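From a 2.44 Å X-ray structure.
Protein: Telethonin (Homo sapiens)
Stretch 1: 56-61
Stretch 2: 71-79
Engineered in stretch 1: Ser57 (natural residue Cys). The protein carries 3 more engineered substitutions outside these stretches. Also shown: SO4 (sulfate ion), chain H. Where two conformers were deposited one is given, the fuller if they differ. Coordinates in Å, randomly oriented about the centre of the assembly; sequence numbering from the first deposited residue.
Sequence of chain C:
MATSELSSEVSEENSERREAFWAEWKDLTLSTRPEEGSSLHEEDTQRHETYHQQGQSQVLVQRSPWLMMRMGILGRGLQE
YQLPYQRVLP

Stretch 1 56-61: QSQVLV
Stretch 2 71-79: MGILGRGLQ

The strand of stretch 1 of this telethonin chain runs antiparallel to the strand that opens stretch 2. The axes of strands 57-61 and 71-73 come within 4.7 Å, and their N-to-C directions differ by 170°. Together the two stretches bury 469 Å². Leu60, Leu74 and Gln58 cover the most surface.

Leu60 pairs with Gly72, CA to CA 5.3 Å. This is the hydrogen-bonded pair of the ladder. Leu60 N donates to Gly72 O at 2.8 Å and 165°. Gly72 N returns a bond to Leu60 O at 3.0 Å and 151°. Leu60 O also receives a CA-H...O contact from Met71 CA at 3.0 Å. The Leu60 backbone is extended, phi/psi -119/125. Its side chain has chi1 t and chi2 at 133°, between wells. Leu60 CD2 reaches Leu78 CD1 at 4.0 Å, an apolar contact beyond the ladder itself. Leu78 has chi1 m, and its CA-to-CB bond points sideways.

Gly72 sits at phi/psi 162/-165. A CB here would be jammed against the carbonyl O of Met71 and would lie 2.0 Å from Gly77 O. The geometry therefore calls for glycine.

Val59 with Ile73 (CA to CA 4.6 Å) and Val61 with Met71 (CA to CA 4.4 Å) are non-hydrogen-bonded pairs. Their side chains share one face of the sheet; that of Leu60 lies on the other. Val59 CB meets Ile73 CD1 at 4.2 Å. Val59 has chi1 at 6°, off the wells; Ile73 is m, m. Val61 is t, and Met71 is p, t, p. The end of Ile73 turns nearer to stretch 1, and its CD1 lies 3.9 Å from OG of Ser57, an engineered residue with chi1 p.

Leu74 and Gln58 extend the pairing. Leu74 N donates to Gln58 O at 2.7 Å and 163°. Leu74, at phi/psi -58/121 and rotamer t, p, points its CA-to-CB bond toward stretch 1. Gln58, at -105/122 with chi1 m and chi2 t, points its CA-to-CB bond sideways. Gln58 NE2 packs against Leu74 CD2 at 3.5 Å, while its OE1 is hydrogen-bonded elsewhere in the structure.

Beyond Ile73 the chain reverses through a type II turn, Ile73 to Arg76, closed by Arg76 N to Ile73 O at 2.8 Å. Gly75 takes phi/psi 106/-17, which suits glycine. The returning segment pairs with Met71: Met71 N to Gln79 O is 2.9 Å, and Gln79 N to Met71 O is 2.6 Å.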

ATOM      1  N   GLN C  56       6.297   5.409  11.764  1.00 41.46           N
ATOM      2  CA  GLN C  56       5.419   4.501  11.053  1.00 38.39           C
ATOM      3  C   GLN C  56       5.468   4.715   9.563  1.00 48.00           C
ATOM      4  O   GLN C  56       5.736   5.824   9.069  1.00 44.22           O
ATOM      5  CB  GLN C  56       4.001   4.693  11.500  1.00 40.70           C
ATOM      6  CG  GLN C  56       3.848   4.612  12.993  1.00 44.27           C
ATOM      7  CD  GLN C  56       2.439   4.415  13.377  1.00 39.61           C
ATOM      8  OE1 GLN C  56       1.553   5.069  12.841  1.00 48.24           O
ATOM      9  NE2 GLN C  56       2.199   3.490  14.284  1.00 50.44           N
ATOM     10  N   SER C  57       5.210   3.639   8.836  1.00 45.37           N
ATOM     11  CA  SER C  57       4.893   3.767   7.432  1.00 49.85           C
ATOM     12  C   SER C  57       3.691   2.887   7.117  1.00 42.99           C
ATOM     13  O   SER C  57       3.506   1.850   7.724  1.00 50.41           O
ATOM     14  CB  SER C  57       6.101   3.442   6.566  1.00 42.33           C
ATOM     15  OG  SER C  57       6.201   2.054   6.393  1.00 49.21           O
ATOM     16  N   GLN C  58       2.862   3.345   6.194  1.00 48.80           N
ATOM     17  CA  GLN C  58       1.649   2.647   5.798  1.00 49.26           C
ATOM     18  C   GLN C  58       1.911   2.017   4.437  1.00 48.16           C
ATOM     19  O   GLN C  58       2.253   2.708   3.478  1.00 41.58           O
ATOM     20  CB  GLN C  58       0.480   3.641   5.682  1.00 52.28           C
ATOM     21  CG  GLN C  58       0.065   4.357   6.989  1.00 54.79           C
ATOM     22  CD  GLN C  58      -0.629   5.708   6.733  1.00 56.34           C
ATOM     23  OE1 GLN C  58      -1.822   5.858   6.988  1.00 53.91           O
ATOM     24  NE2 GLN C  58       0.127   6.688   6.224  1.00 55.52           N
ATOM     25  N   VAL C  59       1.753   0.705   4.362  1.00 44.85           N
ATOM     26  CA  VAL C  59       1.928   0.020   3.105  1.00 46.52           C
ATOM     27  C   VAL C  59       0.643  -0.361   2.396  1.00 47.63           C
ATOM     28  O   VAL C  59      -0.376  -0.675   3.014  1.00 44.82           O
ATOM     29  CB  VAL C  59       2.933  -1.149   3.164  1.00 48.49           C
ATOM     30  CG1 VAL C  59       3.419  -1.409   4.594  1.00 47.26           C
ATOM     31  CG2 VAL C  59       2.365  -2.384   2.514  1.00 45.61           C
ATOM     32  N   LEU C  60       0.715  -0.300   1.076  1.00 45.18           N
ATOM     33  CA  LEU C  60      -0.436  -0.476   0.248  1.00 45.34           C
ATOM     34  C   LEU C  60      -0.228  -1.659  -0.645  1.00 45.80           C
ATOM     35  O   LEU C  60       0.776  -1.746  -1.366  1.00 51.72           O
ATOM     36  CB  LEU C  60      -0.657   0.771  -0.593  1.00 46.59           C
ATOM     37  CG  LEU C  60      -1.963   0.840  -1.379  1.00 49.36           C
ATOM     38  CD1 LEU C  60      -2.534   2.196  -1.144  1.00 43.04           C
ATOM     39  CD2 LEU C  60      -1.742   0.579  -2.890  1.00 49.45           C
ATOM     40  N   VAL C  61      -1.169  -2.589  -0.578  1.00 48.37           N
ATOM     41  CA  VAL C  61      -1.234  -3.694  -1.527  1.00 49.28           C
ATOM     42  C   VAL C  61      -2.605  -3.653  -2.162  1.00 49.49           C
ATOM     43  O   VAL C  61      -3.623  -3.656  -1.452  1.00 47.82           O
ATOM     44  CB  VAL C  61      -1.023  -5.081  -0.874  1.00 48.77           C
ATOM     45  CG1 VAL C  61      -0.980  -6.193  -1.959  1.00 43.50           C
ATOM     46  CG2 VAL C  61       0.244  -5.090  -0.021  1.00 46.41           C
ATOM     47  N   MET C  71       1.465  -2.021  -5.496  1.00 43.83           N
ATOM     48  CA  MET C  71       1.909  -1.905  -4.101  1.00 44.73           C
ATOM     49  C   MET C  71       2.992  -0.868  -3.890  1.00 50.01           C
ATOM     50  O   MET C  71       3.685  -0.426  -4.837  1.00 49.45           O
ATOM     51  CB  MET C  71       2.377  -3.243  -3.546  1.00 45.90           C
ATOM     52  CG  MET C  71       3.659  -3.756  -4.130  1.00 44.82           C
ATOM     53  SD  MET C  71       3.915  -5.530  -3.981  1.00 46.19           S
ATOM     54  CE  MET C  71       2.530  -6.225  -4.909  1.00 38.82           C
ATOM     55  N   GLY C  72       3.129  -0.475  -2.633  1.00 48.16           N
ATOM     56  CA  GLY C  72       4.124   0.509  -2.250  1.00 46.67           C
ATOM     57  C   GLY C  72       3.856   1.136  -0.904  1.00 46.95           C
ATOM     58  O   GLY C  72       3.056   0.631  -0.100  1.00 47.59           O
ATOM     59  N   ILE C  73       4.550   2.243  -0.654  1.00 47.82           N
ATOM     60  CA  ILE C  73       4.489   2.935   0.626  1.00 45.83           C
ATOM     61  C   ILE C  73       3.619   4.153   0.450  1.00 44.17           C
ATOM     62  O   ILE C  73       3.863   4.987  -0.421  1.00 47.77           O
ATOM     63  CB  ILE C  73       5.907   3.316   1.126  1.00 49.36           C
ATOM     64  CG1 ILE C  73       6.764   2.049   1.339  1.00 50.78           C
ATOM     65  CG2 ILE C  73       5.829   4.050   2.452  1.00 47.09           C
ATOM     66  CD1 ILE C  73       6.312   1.186   2.563  1.00 40.56           C
ATOM     67  N   LEU C  74       2.577   4.239   1.252  1.00 42.70           N
ATOM     68  CA  LEU C  74       1.662   5.339   1.133  1.00 50.12           C
ATOM     69  C   LEU C  74       2.453   6.617   1.316  1.00 54.35           C
ATOM     70  O   LEU C  74       3.093   6.802   2.349  1.00 51.55           O
ATOM     71  CB  LEU C  74       0.567   5.252   2.196  1.00 48.71           C
ATOM     72  CG  LEU C  74      -0.446   6.384   2.018  1.00 52.26           C
ATOM     73  CD1 LEU C  74      -1.163   6.279   0.666  1.00 50.89           C
ATOM     74  CD2 LEU C  74      -1.446   6.408   3.152  1.00 50.48           C
ATOM     75  N   GLY C  75       2.439   7.488   0.313  1.00 49.73           N
ATOM     76  CA  GLY C  75       3.092   8.765   0.467  1.00 48.68           C
ATOM     77  C   GLY C  75       4.372   8.781  -0.324  1.00 54.06           C
ATOM     78  O   GLY C  75       4.941   9.830  -0.583  1.00 54.20           O
ATOM     79  N   ARG C  76       4.839   7.606  -0.708  0.50 54.60           N
ATOM     80  CA  ARG C  76       5.931   7.529  -1.661  0.50 53.31           C
ATOM     81  C   ARG C  76       5.411   6.899  -2.946  0.50 51.74           C
ATOM     82  O   ARG C  76       4.332   7.260  -3.422  0.50 53.65           O
ATOM     83  CB  ARG C  76       7.098   6.755  -1.063  0.50 51.60           C
ATOM     84  CG  ARG C  76       7.450   7.228   0.346  0.50 53.25           C
ATOM     85  CD  ARG C  76       8.214   6.175   1.144  0.50 56.08           C
ATOM     86  NE  ARG C  76       9.645   6.470   1.257  0.50 61.79           N
ATOM     87  CZ  ARG C  76      10.506   6.469   0.241  0.50 64.00           C
ATOM     88  NH1 ARG C  76      10.100   6.188  -0.994  0.50 61.04           N
ATOM     89  NH2 ARG C  76      11.785   6.750   0.464  0.50 62.22           N
ATOM     90  N   GLY C  77       6.156   5.955  -3.498  1.00 53.14           N
ATOM     91  CA  GLY C  77       5.802   5.392  -4.807  1.00 53.82           C
ATOM     92  C   GLY C  77       4.874   4.187  -4.813  1.00 55.87           C
ATOM     93  O   GLY C  77       4.714   3.478  -3.798  1.00 46.82           O
ATOM     94  N   LEU C  78       4.249   3.955  -5.965  1.00 45.75           N
ATOM     95  CA  LEU C  78       3.625   2.667  -6.203  1.00 51.21           C
ATOM     96  C   LEU C  78       4.415   1.882  -7.212  1.00 45.83           C
ATOM     97  O   LEU C  78       5.073   2.453  -8.074  1.00 50.11           O
ATOM     98  CB  LEU C  78       2.201   2.822  -6.684  1.00 48.04           C
ATOM     99  CG  LEU C  78       1.233   3.333  -5.627  1.00 49.91           C
ATOM    100  CD1 LEU C  78      -0.085   2.662  -5.888  1.00 47.51           C
ATOM    101  CD2 LEU C  78       1.742   3.019  -4.211  1.00 51.28           C
ATOM    102  N   GLN C  79       4.374   0.559  -7.097  1.00 50.48           N
ATOM    103  CA  GLN C  79       4.927  -0.250  -8.165  1.00 46.06           C
ATOM    104  C   GLN C  79       3.876  -1.204  -8.657  1.00 47.87           C
ATOM    105  O   GLN C  79       3.100  -1.741  -7.851  1.00 39.76           O
ATOM    106  CB  GLN C  79       6.209  -0.980  -7.758  1.00 44.58           C
ATOM    107  CG  GLN C  79       6.630  -2.049  -8.763  1.00 49.69           C
ATOM    108  CD  GLN C  79       8.128  -2.211  -8.881  1.00 51.49           C
ATOM    109  OE1 GLN C  79       8.885  -1.435  -8.314  1.00 54.08           O
ATOM    110  NE2 GLN C  79       8.561  -3.227  -9.613  1.00 46.81           N
TER
HETATM  111  S   SO4 H 605       3.763   2.051  17.383  0.50 52.06           S
HETATM  112  O1  SO4 H 605       5.139   2.023  17.874  0.50 52.50           O
HETATM  113  O2  SO4 H 605       3.627   1.099  16.288  0.50 52.75           O
HETATM  114  O3  SO4 H 605       3.442   3.394  16.915  0.50 44.86           O
HETATM  115  O4  SO4 H 605       2.850   1.683  18.464  0.50 48.69           O